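Local coordinates for ferric vibriobactin ABC transporter, periplasmic ferric vibriobactin-binding protein (Vibrio cholerae, PDB 3R5T), which binds the iron(III) complex of the siderophore vibriobactin in the periplasm and probably hands it to an ABC transporter for uptake, at residues A[3-8]-A[20-25]; A[38-43]-A[134-139]; A[56-61]-A[272-277]; A[89-94]-A[112-117]. All blocks are in the same frame, centred on the assembly; numbering follows the deposited sequence.

Contact 1. Residues A[3-8]-A[20-25]; sequences NVWPRT and PSQPKR. With EDO (1,2-ethanediol), chain E.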
loop_
_atom_site.group_PDB
_atom_site.type_symbol
_atom_site.label_atom_id
_atom_site.label_comp_id
_atom_site.label_asym_id
_atom_site.label_seq_id
_atom_site.Cartn_x
_atom_site.Cartn_y
_atom_site.Cartn_z
ATOM N N ASN A 3 28.170 9.159 -3.529
ATOM C CA ASN A 3 27.315 8.027 -3.875
ATOM C C ASN A 3 28.094 6.823 -4.402
ATOM O O ASN A 3 28.484 6.773 -5.567
ATOM C CB ASN A 3 26.233 8.457 -4.864
ATOM C CG ASN A 3 26.697 9.558 -5.795
ATOM O OD1 ASN A 3 26.146 10.662 -5.792
ATOM N ND2 ASN A 3 27.717 9.266 -6.594
ATOM N N VAL A 4 28.299 5.845 -3.530
ATOM C CA VAL A 4 29.201 4.737 -3.815
ATOM C C VAL A 4 28.503 3.574 -4.500
ATOM O O VAL A 4 27.417 3.164 -4.093
ATOM C CB VAL A 4 29.878 4.221 -2.533
ATOM C CG1 VAL A 4 30.737 3.004 -2.836
ATOM C CG2 VAL A 4 30.721 5.323 -1.891
ATOM N N TRP A 5 29.142 3.069 -5.555
ATOM C CA TRP A 5 28.738 1.858 -6.252
ATOM C C TRP A 5 30.021 1.114 -6.537
ATOM O O TRP A 5 31.030 1.741 -6.840
ATOM C CB TRP A 5 28.027 2.202 -7.563
ATOM C CG TRP A 5 26.822 3.028 -7.309
ATOM C CD1 TRP A 5 26.764 4.389 -7.258
ATOM C CD2 TRP A 5 25.511 2.552 -6.990
ATOM N NE1 TRP A 5 25.494 4.794 -6.936
ATOM C CE2 TRP A 5 24.700 3.684 -6.784
ATOM C CE3 TRP A 5 24.944 1.279 -6.867
ATOM C CZ2 TRP A 5 23.355 3.586 -6.450
ATOM C CZ3 TRP A 5 23.593 1.179 -6.553
ATOM C CH2 TRP A 5 22.815 2.331 -6.349
ATOM N N PRO A 6 30.001 -0.221 -6.427
ATOM C CA PRO A 6 28.884 -1.079 -6.013
ATOM C C PRO A 6 28.421 -0.819 -4.578
ATOM O O PRO A 6 29.137 -0.223 -3.779
ATOM C CB PRO A 6 29.480 -2.489 -6.108
ATOM C CG PRO A 6 30.594 -2.363 -7.105
ATOM C CD PRO A 6 31.168 -1.011 -6.858
ATOM N N ARG A 7 27.212 -1.263 -4.266
ATOM C CA ARG A 7 26.726 -1.262 -2.894
ATOM C C ARG A 7 25.935 -2.540 -2.636
ATOM O O ARG A 7 25.460 -3.199 -3.574
ATOM C CB ARG A 7 25.869 -0.027 -2.606
ATOM C CG ARG A 7 24.628 0.076 -3.469
ATOM C CD ARG A 7 23.814 1.330 -3.161
ATOM N NE ARG A 7 24.557 2.564 -3.403
ATOM C CZ ARG A 7 24.075 3.785 -3.173
ATOM N NH1 ARG A 7 22.841 3.938 -2.688
ATOM N NH2 ARG A 7 24.823 4.857 -3.411
ATOM N N THR A 8 25.806 -2.889 -1.365
ATOM C CA THR A 8 25.100 -4.087 -0.949
ATOM C C THR A 8 23.738 -3.702 -0.411
ATOM O O THR A 8 23.610 -2.755 0.354
ATOM C CB THR A 8 25.864 -4.823 0.154
ATOM O OG1 THR A 8 27.095 -5.323 -0.373
ATOM C CG2 THR A 8 25.036 -5.979 0.711
ATOM N N PRO A 20 25.943 -3.480 -8.702
ATOM C CA PRO A 20 27.259 -3.072 -9.218
ATOM C C PRO A 20 27.325 -1.609 -9.633
ATOM O O PRO A 20 28.363 -0.963 -9.486
ATOM C CB PRO A 20 27.444 -3.965 -10.457
ATOM C CG PRO A 20 26.467 -5.087 -10.284
ATOM C CD PRO A 20 25.315 -4.531 -9.520
ATOM N N SER A 21 26.214 -1.099 -10.148
ATOM C CA SER A 21 26.143 0.260 -10.672
ATOM C C SER A 21 24.771 0.859 -10.375
ATOM O O SER A 21 23.798 0.120 -10.207
ATOM C CB SER A 21 26.373 0.233 -12.188
ATOM O OG SER A 21 25.581 -0.777 -12.796
ATOM N N GLN A 22 24.680 2.189 -10.320
ATOM C CA GLN A 22 23.376 2.819 -10.079
ATOM C C GLN A 22 22.360 2.338 -11.104
ATOM O O GLN A 22 22.546 2.505 -12.302
ATOM C CB GLN A 22 23.444 4.344 -10.135
ATOM C CG GLN A 22 22.123 5.023 -9.781
ATOM C CD GLN A 22 22.256 6.527 -9.590
ATOM O OE1 GLN A 22 23.192 7.142 -10.103
ATOM N NE2 GLN A 22 21.317 7.125 -8.858
ATOM N N PRO A 23 21.260 1.752 -10.634
ATOM C CA PRO A 23 20.242 1.273 -11.567
ATOM C C PRO A 23 19.648 2.379 -12.438
ATOM O O PRO A 23 19.264 3.445 -11.946
ATOM C CB PRO A 23 19.167 0.707 -10.638
ATOM C CG PRO A 23 19.926 0.267 -9.433
ATOM C CD PRO A 23 21.006 1.305 -9.252
ATOM N N LYS A 24 19.569 2.108 -13.738
ATOM C CA LYS A 24 18.932 3.033 -14.667
ATOM C C LYS A 24 17.757 2.388 -15.432
ATOM O O LYS A 24 17.007 3.074 -16.129
ATOM C CB LYS A 24 19.973 3.581 -15.652
ATOM C CG LYS A 24 21.105 4.361 -14.965
ATOM C CD LYS A 24 20.553 5.604 -14.272
ATOM C CE LYS A 24 21.557 6.249 -13.297
ATOM N NZ LYS A 24 22.835 6.642 -13.951
ATOM N N ARG A 25 17.589 1.074 -15.298
ATOM C CA ARG A 25 16.539 0.366 -16.027
ATOM C C ARG A 25 15.918 -0.631 -15.076
ATOM O O ARG A 25 16.274 -1.808 -15.078
ATOM C CB ARG A 25 17.096 -0.364 -17.265
ATOM C CG ARG A 25 17.725 0.547 -18.309
ATOM C CD ARG A 25 16.752 0.878 -19.440
ATOM N NE ARG A 25 16.152 -0.299 -20.080
ATOM C CZ ARG A 25 15.016 -0.251 -20.768
ATOM N NH1 ARG A 25 14.397 0.909 -20.921
ATOM N NH2 ARG A 25 14.505 -1.351 -21.317
HETATM C C1 EDO E . 20.469 -0.590 1.562
HETATM O O1 EDO E . 21.420 -0.789 0.498
HETATM C C2 EDO E . 19.899 -1.933 2.026
HETATM O O2 EDO E . 20.870 -2.666 2.775
#

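Contact 2. Residues A[38-43]-A[134-139]; sequences LAIDAP and TGLEEQ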
loop_
_atom_site.group_PDB
_atom_site.type_symbol
_atom_site.label_atom_id
_atom_site.label_comp_id
_atom_site.label_asym_id
_atom_site.label_seq_id
_atom_site.Cartn_x
_atom_site.Cartn_y
_atom_site.Cartn_z
ATOM N N LEU A 38 7.458 4.808 -8.662
ATOM C CA LEU A 38 7.008 6.037 -9.326
ATOM C C LEU A 38 7.040 7.266 -8.399
ATOM O O LEU A 38 7.371 8.380 -8.830
ATOM C CB LEU A 38 5.603 5.826 -9.905
ATOM C CG LEU A 38 5.534 4.819 -11.060
ATOM C CD1 LEU A 38 4.107 4.398 -11.354
ATOM C CD2 LEU A 38 6.204 5.379 -12.309
ATOM N N ALA A 39 6.704 7.047 -7.130
ATOM C CA ALA A 39 6.645 8.115 -6.142
ATOM C C ALA A 39 7.986 8.831 -5.995
ATOM O O ALA A 39 8.022 10.047 -5.839
ATOM C CB ALA A 39 6.201 7.541 -4.789
ATOM N N ILE A 40 9.079 8.075 -6.047
ATOM C CA ILE A 40 10.417 8.653 -5.901
ATOM C C ILE A 40 11.105 8.922 -7.230
ATOM O O ILE A 40 12.311 9.192 -7.263
ATOM C CB ILE A 40 11.331 7.803 -4.993
ATOM C CG1 ILE A 40 11.620 6.435 -5.626
ATOM C CG2 ILE A 40 10.679 7.627 -3.610
ATOM C CD1 ILE A 40 12.708 5.633 -4.874
ATOM N N ASP A 41 10.330 8.868 -8.313
ATOM C CA ASP A 41 10.850 9.100 -9.662
ATOM C C ASP A 41 11.982 8.155 -10.040
ATOM O O ASP A 41 12.917 8.544 -10.737
ATOM C CB ASP A 41 11.317 10.548 -9.820
ATOM C CG ASP A 41 10.186 11.537 -9.735
ATOM O OD1 ASP A 41 9.062 11.201 -10.163
ATOM O OD2 ASP A 41 10.417 12.653 -9.227
ATOM N N ALA A 42 11.904 6.910 -9.588
ATOM C CA ALA A 42 12.908 5.931 -9.986
ATOM C C ALA A 42 12.648 5.516 -11.436
ATOM O O ALA A 42 11.506 5.515 -11.897
ATOM C CB ALA A 42 12.868 4.714 -9.078
ATOM N N PRO A 43 13.716 5.181 -12.156
ATOM C CA PRO A 43 13.590 4.830 -13.575
ATOM C C PRO A 43 13.071 3.415 -13.762
ATOM O O PRO A 43 13.769 2.521 -14.255
ATOM C CB PRO A 43 15.020 4.968 -14.092
ATOM C CG PRO A 43 15.886 4.746 -12.869
ATOM C CD PRO A 43 15.122 5.306 -11.726
ATOM N N THR A 134 18.585 2.417 -5.180
ATOM C CA THR A 134 18.627 3.054 -6.498
ATOM C C THR A 134 19.479 4.324 -6.534
ATOM O O THR A 134 19.618 4.955 -7.591
ATOM C CB THR A 134 17.214 3.416 -6.966
ATOM O OG1 THR A 134 16.592 4.257 -5.984
ATOM C CG2 THR A 134 16.368 2.162 -7.124
ATOM N N GLY A 135 20.033 4.714 -5.388
ATOM C CA GLY A 135 20.811 5.936 -5.298
ATOM C C GLY A 135 19.932 7.162 -5.392
ATOM O O GLY A 135 20.380 8.227 -5.825
ATOM N N LEU A 136 18.681 7.018 -4.964
ATOM C CA LEU A 136 17.725 8.108 -5.068
ATOM C C LEU A 136 17.336 8.611 -3.679
ATOM O O LEU A 136 16.199 9.021 -3.435
ATOM C CB LEU A 136 16.503 7.687 -5.889
ATOM C CG LEU A 136 16.826 7.334 -7.347
ATOM C CD1 LEU A 136 15.594 6.792 -8.087
ATOM C CD2 LEU A 136 17.388 8.553 -8.063
ATOM N N GLU A 137 18.299 8.592 -2.770
ATOM C CA GLU A 137 18.063 9.048 -1.395
ATOM C C GLU A 137 17.588 10.504 -1.337
ATOM O O GLU A 137 16.714 10.847 -0.533
ATOM C CB GLU A 137 19.315 8.839 -0.530
ATOM C CG GLU A 137 19.771 7.378 -0.480
ATOM C CD GLU A 137 20.840 7.025 -1.524
ATOM O OE1 GLU A 137 20.957 7.730 -2.551
ATOM O OE2 GLU A 137 21.557 6.024 -1.306
ATOM N N GLU A 138 18.145 11.353 -2.199
ATOM C CA GLU A 138 17.744 12.762 -2.226
ATOM C C GLU A 138 16.270 12.864 -2.564
ATOM O O GLU A 138 15.511 13.568 -1.888
ATOM C CB GLU A 138 18.528 13.550 -3.276
ATOM C CG GLU A 138 19.974 13.828 -2.948
ATOM C CD GLU A 138 20.528 14.993 -3.759
ATOM O OE1 GLU A 138 19.743 15.905 -4.094
ATOM O OE2 GLU A 138 21.745 15.012 -4.043
ATOM N N GLN A 139 15.881 12.184 -3.637
ATOM C CA GLN A 139 14.501 12.207 -4.090
ATOM C C GLN A 139 13.569 11.640 -3.053
ATOM O O GLN A 139 12.503 12.202 -2.802
ATOM C CB GLN A 139 14.346 11.387 -5.381
ATOM C CG GLN A 139 14.879 12.074 -6.625
ATOM C CD GLN A 139 16.397 12.148 -6.674
ATOM O OE1 GLN A 139 16.966 13.030 -7.331
ATOM N NE2 GLN A 139 17.063 11.234 -5.981
#

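Contact 3. Residues A[56-61]-A[272-277]; sequences FEQWRK and LFSARE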
loop_
_atom_site.group_PDB
_atom_site.type_symbol
_atom_site.label_atom_id
_atom_site.label_comp_id
_atom_site.label_asym_id
_atom_site.label_seq_id
_atom_site.Cartn_x
_atom_site.Cartn_y
_atom_site.Cartn_z
ATOM N N PHE A 56 -2.513 -0.346 -10.792
ATOM C CA PHE A 56 -3.389 0.347 -9.835
ATOM C C PHE A 56 -3.792 1.709 -10.367
ATOM O O PHE A 56 -2.946 2.460 -10.873
ATOM C CB PHE A 56 -2.756 0.481 -8.441
ATOM C CG PHE A 56 -2.617 -0.821 -7.701
ATOM C CD1 PHE A 56 -3.682 -1.712 -7.614
ATOM C CD2 PHE A 56 -1.423 -1.159 -7.090
ATOM C CE1 PHE A 56 -3.546 -2.909 -6.920
ATOM C CE2 PHE A 56 -1.285 -2.351 -6.383
ATOM C CZ PHE A 56 -2.340 -3.231 -6.320
ATOM N N GLU A 57 -5.070 2.047 -10.239
ATOM C CA GLU A 57 -5.613 3.234 -10.897
ATOM C C GLU A 57 -5.041 4.551 -10.390
ATOM O O GLU A 57 -4.992 5.531 -11.130
ATOM C CB GLU A 57 -7.145 3.250 -10.781
ATOM C CG GLU A 57 -7.819 4.302 -11.641
ATOM C CD GLU A 57 -7.617 4.107 -13.146
ATOM O OE1 GLU A 57 -7.170 3.026 -13.594
ATOM O OE2 GLU A 57 -7.913 5.064 -13.886
ATOM N N GLN A 58 -4.608 4.580 -9.137
ATOM C CA GLN A 58 -4.036 5.816 -8.612
ATOM C C GLN A 58 -2.796 6.295 -9.384
ATOM O O GLN A 58 -2.474 7.490 -9.342
ATOM C CB GLN A 58 -3.720 5.704 -7.120
ATOM C CG GLN A 58 -2.673 4.638 -6.767
ATOM C CD GLN A 58 -3.273 3.302 -6.417
ATOM O OE1 GLN A 58 -4.409 2.982 -6.824
ATOM N NE2 GLN A 58 -2.524 2.489 -5.660
ATOM N N TRP A 59 -2.080 5.367 -10.028
ATOM C CA TRP A 59 -0.852 5.720 -10.765
ATOM C C TRP A 59 -0.794 5.234 -12.213
ATOM O O TRP A 59 0.190 5.486 -12.906
ATOM C CB TRP A 59 0.445 5.336 -10.004
ATOM C CG TRP A 59 0.543 3.916 -9.532
ATOM C CD1 TRP A 59 0.381 3.472 -8.254
ATOM C CD2 TRP A 59 0.844 2.760 -10.326
ATOM N NE1 TRP A 59 0.552 2.113 -8.193
ATOM C CE2 TRP A 59 0.839 1.646 -9.451
ATOM C CE3 TRP A 59 1.128 2.556 -11.679
ATOM C CZ2 TRP A 59 1.107 0.353 -9.890
ATOM C CZ3 TRP A 59 1.394 1.278 -12.106
ATOM C CH2 TRP A 59 1.383 0.193 -11.220
ATOM N N ARG A 60 -1.852 4.576 -12.674
ATOM C CA ARG A 60 -1.868 4.043 -14.035
ATOM C C ARG A 60 -1.504 5.085 -15.090
ATOM O O ARG A 60 -0.650 4.839 -15.945
ATOM C CB ARG A 60 -3.231 3.431 -14.374
ATOM C CG ARG A 60 -3.299 2.795 -15.778
ATOM C CD ARG A 60 -4.703 2.319 -16.110
ATOM N NE ARG A 60 -5.699 3.376 -15.945
ATOM C CZ ARG A 60 -5.981 4.293 -16.863
ATOM N NH1 ARG A 60 -5.354 4.298 -18.038
ATOM N NH2 ARG A 60 -6.905 5.204 -16.607
ATOM N N LYS A 61 -2.162 6.237 -15.048
ATOM C CA LYS A 61 -1.935 7.240 -16.084
ATOM C C LYS A 61 -0.500 7.770 -16.054
ATOM O O LYS A 61 0.085 8.025 -17.113
ATOM C CB LYS A 61 -2.929 8.397 -15.959
ATOM C CG LYS A 61 -4.366 7.967 -16.202
ATOM C CD LYS A 61 -5.314 9.162 -16.239
ATOM C CE LYS A 61 -5.384 9.862 -14.893
ATOM N NZ LYS A 61 -5.927 8.982 -13.812
ATOM N N LEU A 272 2.250 6.846 -2.422
ATOM C CA LEU A 272 2.091 8.296 -2.356
ATOM C C LEU A 272 0.788 8.746 -3.015
ATOM O O LEU A 272 0.086 9.615 -2.494
ATOM C CB LEU A 272 3.256 8.972 -3.055
ATOM C CG LEU A 272 3.107 10.484 -3.217
ATOM C CD1 LEU A 272 3.021 11.229 -1.876
ATOM C CD2 LEU A 272 4.270 11.017 -4.069
ATOM N N PHE A 273 0.455 8.129 -4.149
ATOM C CA PHE A 273 -0.691 8.568 -4.921
ATOM C C PHE A 273 -2.008 8.205 -4.266
ATOM O O PHE A 273 -2.897 9.060 -4.138
ATOM C CB PHE A 273 -0.549 8.044 -6.349
ATOM C CG PHE A 273 0.800 8.356 -6.924
ATOM C CD1 PHE A 273 1.793 7.394 -6.983
ATOM C CD2 PHE A 273 1.097 9.651 -7.313
ATOM C CE1 PHE A 273 3.054 7.719 -7.483
ATOM C CE2 PHE A 273 2.349 9.974 -7.810
ATOM C CZ PHE A 273 3.325 9.010 -7.894
ATOM N N SER A 274 -2.156 6.967 -3.816
ATOM C CA SER A 274 -3.398 6.626 -3.126
ATOM C C SER A 274 -3.470 7.291 -1.751
ATOM O O SER A 274 -4.564 7.618 -1.290
ATOM C CB SER A 274 -3.599 5.116 -3.000
ATOM O OG SER A 274 -2.482 4.478 -2.414
ATOM N N ALA A 275 -2.317 7.497 -1.118
ATOM C CA ALA A 275 -2.275 8.184 0.174
ATOM C C ALA A 275 -2.816 9.606 0.034
ATOM O O ALA A 275 -3.606 10.067 0.865
ATOM C CB ALA A 275 -0.838 8.202 0.744
ATOM N N ARG A 276 -2.403 10.299 -1.022
ATOM C CA ARG A 276 -2.951 11.631 -1.281
ATOM C C ARG A 276 -4.468 11.587 -1.451
ATOM O O ARG A 276 -5.183 12.432 -0.906
ATOM C CB ARG A 276 -2.329 12.234 -2.532
ATOM C CG ARG A 276 -0.961 12.831 -2.322
ATOM C CD ARG A 276 -0.386 13.305 -3.643
ATOM N NE ARG A 276 0.924 13.905 -3.432
ATOM C CZ ARG A 276 1.853 14.033 -4.372
ATOM N NH1 ARG A 276 1.626 13.601 -5.606
ATOM N NH2 ARG A 276 3.017 14.595 -4.073
ATOM N N GLU A 277 -4.961 10.626 -2.222
ATOM C CA GLU A 277 -6.397 10.534 -2.442
ATOM C C GLU A 277 -7.112 10.324 -1.105
ATOM O O GLU A 277 -8.134 10.954 -0.830
ATOM C CB GLU A 277 -6.736 9.384 -3.401
ATOM C CG GLU A 277 -6.255 9.600 -4.829
ATOM C CD GLU A 277 -6.827 8.573 -5.803
ATOM O OE1 GLU A 277 -7.976 8.123 -5.601
ATOM O OE2 GLU A 277 -6.136 8.241 -6.783
HETATM O O HOH W 1 -4.139 9.343 -7.980
#

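Contact 4. Residues A[89-94]-A[112-117]; sequences LIVVSM and PTILVD. With MOH (methanol), chain D.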
loop_
_atom_site.group_PDB
_atom_site.type_symbol
_atom_site.label_atom_id
_atom_site.label_comp_id
_atom_site.label_asym_id
_atom_site.label_seq_id
_atom_site.Cartn_x
_atom_site.Cartn_y
_atom_site.Cartn_z
ATOM N N LEU A 89 18.122 -3.760 -12.572
ATOM C CA LEU A 89 17.666 -4.072 -11.222
ATOM C C LEU A 89 16.282 -4.678 -11.356
ATOM O O LEU A 89 15.441 -4.126 -12.044
ATOM C CB LEU A 89 17.591 -2.818 -10.342
ATOM C CG LEU A 89 17.159 -3.067 -8.888
ATOM C CD1 LEU A 89 18.233 -3.827 -8.109
ATOM C CD2 LEU A 89 16.829 -1.760 -8.179
ATOM N N ILE A 90 16.047 -5.784 -10.660
ATOM C CA ILE A 90 14.732 -6.424 -10.637
ATOM C C ILE A 90 14.214 -6.420 -9.203
ATOM O O ILE A 90 14.928 -6.834 -8.286
ATOM C CB ILE A 90 14.808 -7.883 -11.173
ATOM C CG1 ILE A 90 15.259 -7.884 -12.633
ATOM C CG2 ILE A 90 13.447 -8.590 -11.056
ATOM C CD1 ILE A 90 15.695 -9.250 -13.147
ATOM N N VAL A 91 12.987 -5.929 -9.005
ATOM C CA VAL A 91 12.430 -5.810 -7.661
ATOM C C VAL A 91 11.327 -6.815 -7.420
ATOM O O VAL A 91 10.452 -6.998 -8.274
ATOM C CB VAL A 91 11.893 -4.389 -7.382
ATOM C CG1 VAL A 91 11.502 -4.262 -5.921
ATOM C CG2 VAL A 91 12.941 -3.343 -7.763
ATOM N N VAL A 92 11.415 -7.495 -6.279
ATOM C CA VAL A 92 10.511 -8.586 -5.915
ATOM C C VAL A 92 9.923 -8.333 -4.536
ATOM O O VAL A 92 10.606 -7.812 -3.666
ATOM C CB VAL A 92 11.277 -9.945 -5.904
ATOM C CG1 VAL A 92 10.358 -11.099 -5.579
ATOM C CG2 VAL A 92 11.975 -10.210 -7.241
ATOM N N SER A 93 8.661 -8.698 -4.336
ATOM C CA SER A 93 8.019 -8.570 -3.036
ATOM C C SER A 93 8.047 -9.879 -2.286
ATOM O O SER A 93 8.064 -10.961 -2.887
ATOM C CB SER A 93 6.588 -8.051 -3.168
ATOM O OG SER A 93 5.775 -8.992 -3.830
ATOM N N MET A 94 8.044 -9.758 -0.961
ATOM C CA MET A 94 8.192 -10.888 -0.049
ATOM C C MET A 94 6.916 -11.714 0.124
ATOM O O MET A 94 6.965 -12.944 0.217
ATOM C CB MET A 94 8.623 -10.337 1.314
ATOM C CG MET A 94 8.931 -11.378 2.365
ATOM S SD MET A 94 10.475 -12.207 1.978
ATOM C CE MET A 94 10.820 -13.007 3.540
ATOM N N PRO A 112 20.789 -7.991 -11.163
ATOM C CA PRO A 112 20.716 -7.901 -9.700
ATOM C C PRO A 112 19.261 -7.837 -9.260
ATOM O O PRO A 112 18.498 -7.001 -9.748
ATOM C CB PRO A 112 21.429 -6.583 -9.395
ATOM C CG PRO A 112 22.438 -6.450 -10.524
ATOM C CD PRO A 112 21.714 -6.992 -11.739
ATOM N N THR A 113 18.879 -8.722 -8.351
ATOM C CA THR A 113 17.488 -8.862 -7.931
ATOM C C THR A 113 17.376 -8.638 -6.426
ATOM O O THR A 113 18.106 -9.251 -5.650
ATOM C CB THR A 113 16.964 -10.261 -8.334
ATOM O OG1 THR A 113 17.022 -10.371 -9.756
ATOM C CG2 THR A 113 15.523 -10.479 -7.894
ATOM N N ILE A 114 16.474 -7.742 -6.033
ATOM C CA ILE A 114 16.267 -7.423 -4.619
ATOM C C ILE A 114 14.856 -7.780 -4.153
ATOM O O ILE A 114 13.915 -7.850 -4.957
ATOM C CB ILE A 114 16.603 -5.947 -4.302
ATOM C CG1 ILE A 114 15.631 -4.976 -5.015
ATOM C CG2 ILE A 114 18.084 -5.676 -4.616
ATOM C CD1 ILE A 114 15.751 -3.521 -4.506
ATOM N N LEU A 115 14.733 -8.011 -2.850
ATOM C CA LEU A 115 13.503 -8.515 -2.245
ATOM C C LEU A 115 13.118 -7.629 -1.053
ATOM O O LEU A 115 13.899 -7.474 -0.101
ATOM C CB LEU A 115 13.741 -9.957 -1.792
ATOM C CG LEU A 115 12.666 -10.694 -1.004
ATOM C CD1 LEU A 115 11.401 -10.852 -1.835
ATOM C CD2 LEU A 115 13.172 -12.043 -0.522
ATOM N N VAL A 116 11.910 -7.059 -1.122
ATOM C CA VAL A 116 11.391 -6.140 -0.116
ATOM C C VAL A 116 10.021 -6.615 0.354
ATOM O O VAL A 116 9.287 -7.286 -0.375
ATOM C CB VAL A 116 11.290 -4.686 -0.661
ATOM C CG1 VAL A 116 12.679 -4.166 -1.026
ATOM C CG2 VAL A 116 10.341 -4.613 -1.869
ATOM N N ASP A 117 9.690 -6.293 1.596
ATOM C CA ASP A 117 8.387 -6.624 2.146
ATOM C C ASP A 117 7.630 -5.331 2.390
ATOM O O ASP A 117 8.024 -4.519 3.238
ATOM C CB ASP A 117 8.552 -7.412 3.441
ATOM C CG ASP A 117 7.230 -7.946 3.976
ATOM O OD1 ASP A 117 6.166 -7.621 3.402
ATOM O OD2 ASP A 117 7.280 -8.691 4.976
HETATM C C MOH D . 12.053 -5.816 3.734
HETATM O O MOH D . 11.482 -4.722 3.020
#

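Contact 1. Residues A[3-8]-A[20-25]
The indole of Trp5 lies between the backbone of 20-25 on one face and the guanidinium of Arg7 on the other. On the first face, Gln22 N sits 3.5 Å from Trp5 CD2. Gln22 CA stands almost straight above the six-membered ring, 3.5 Å from its centroid, which makes a CH-pi contact. Gln22 CB adds to this cover at 3.6 Å from Trp5 CE2. Pro23 CD meets Trp5 CH2 at 3.6 Å, from an oblique direction. On the opposite face the Arg7 guanidinium carries Trp5 CZ2 over its centre. Two nitrogens hold that group side-on: Arg7 NE donates to Val4 O at 3.0 Å and Arg7 NH2 to Val4 O at 3.2 Å. Both bonds run in the guanidinium plane. Arg7 NH1 forms a salt bridge with Glu137. The peptide bond before Pro6 is cis, and Pro6 CA touches Pro20 O at 3.5 Å. The side-chain NE2 of Gln22 bonds to Thr134 O. An ethanediol, probably from the crystallisation liquor, donates to Thr8 O. Strands 7-10 and 16-19 form an antiparallel hairpin, and this surface contact joins the residues leading into it to the loop that leaves it for strand 26-28 of the parallel sheet.

Contact 2. Residues A[38-43]-A[134-139]
Ile40 and Leu136 meet where two helix ends come together, and Asp41 N bonds to Leu38 O at 3.0 Å. That bond belongs to a Schellman motif that ends helix 31-39. Asp41, with positive phi, is its C-prime residue, and Ala42 N completes it by bonding to Leu37 O. The helix then gives way to the short turn before strand 44-49. Across from it, helix 123-134 has just ended and Leu136 holds the N-cap position of helix 137-155. The contact between the segments is mainly apolar. Leu136 CD1 carries most of it. Pro43 CD meets this methyl at 4.0 Å, the two side chains reaching tip to tip. Ile40 CD1 approaches Leu136 CB at 4.4 Å, and the same Ile40 side chain packs on Ala127 of helix 123-134. The hydroxyl of Thr134 is bonded to Leu130 O, and the carboxylate of Asp41 to Arg66. Gln139 lays its CB against Ile40 O at 3.5 Å. Its chain then bends at chi2 (72°), and NE2 makes a weak bond to Leu136 O. The closest approach of the two segments is Leu136 CD1 to Ala42 CA, 3.4 Å, with Ala42 CB at 3.6 Å from the same methyl.

Contact 3. Residues A[56-61]-A[272-277]
Gln58 and Glu277 are joined by a water. It donates to Gln58 O at 2.8 Å and to Glu277 OE2 at 2.6 Å, so it bridges a backbone carbonyl and a carboxylate. Glu277 OE2 also accepts from Asn266 ND2. The other polar ends are held by neighbours of the segments: Gln58 NE2 by Asp271 and Ser274 OG by Arg269 O. Within 56-61, Arg60 forms a side-on salt bridge with Glu57, each of two nitrogens meeting its own oxygen on the syn side. Arg60 NE lies 2.8 Å from Glu57 OE1.

The van der Waals contacts centre on Gln58. Its CG stands between the backbone N and the carbonyl carbon (chi1 62°), where it faces Ser274 N at 3.8 Å. The aliphatic CB of Gln58 lies 3.5 Å from Glu277 OE2. Phe273 CB rests 3.6 Å from Gln58 O. Phe273 CD1 approaches Trp59 CB at 3.9 Å, obliquely to both rings. The Trp59 indole extends toward helix 31-39 and touches Leu38.

This contact binds the first turns of helix 272-286 to the loop before helix 60-65. Phe56 of that loop touches bound vibriobactin, so the contact lies next to the siderophore pocket of this periplasmic binding protein.

Contact 4. Residues A[89-94]-A[112-117]
Ile90 and Val92 of one strand alternate as donors and acceptors with the neighbouring parallel strand. Ile90 N donates to Pro112 O at 2.9 Å and Ile90 O accepts from Ile114 N at 2.9 Å. Val92 N then bonds to Ile114 O, and Val92 O accepts from Val116 N. The ladder closes with Met94 N to Val116 O at 2.8 Å, a more bent bond (131° at the hydrogen) whose donor is tilted from the carbonyl plane. CA-H groups add to the seam, as in Ser93 CA to Val116 O at 3.2 Å. Beyond the ladder, Asp117 N donates to a methanol oxygen, probably from the crystallisation liquor.

Side chains pack on both faces of the sheet. On one, Val92 CG2 meets Thr113 CG2 at 3.6 Å, and Leu107 of helix 104-108 touches both residues. On the other, Val91 and Ile114 lie side by side, pointing the same way, and Val116 packs on helix 123-134. At the far end the Met94 chain bends at chi2 (72°), which brings SD 3.7 Å from Leu115 CD2. This is a beta-alpha-beta crossover. Five bonds pair groups facing the seam, Val91 bonds to strand 26-28, and chiefly apolar side chains bury both faces.

How the contacts relate
Contacts 1, 2 and 4 cluster with centres about 13 to 15 Å apart and touch one another. The centre of contact 3 is about 17 Å from that of contact 2 and about 28 Å from that of contact 1. Contact 1 closes first along the chain. Contacts 2 and 3 then interleave, and contact 4 falls between the two segments of each. Contact 4 forms one edge of the five-stranded parallel sheet. Contact 2 lies beside that sheet, where helices 31-39 and 137-155 meet. Helix 31-39 also links contact 2 to contact 3, through Leu38 and Ala39. Contact 3 brings the last helix, 272-286, back to pack on the domain of the parallel sheet, beside the bound siderophore.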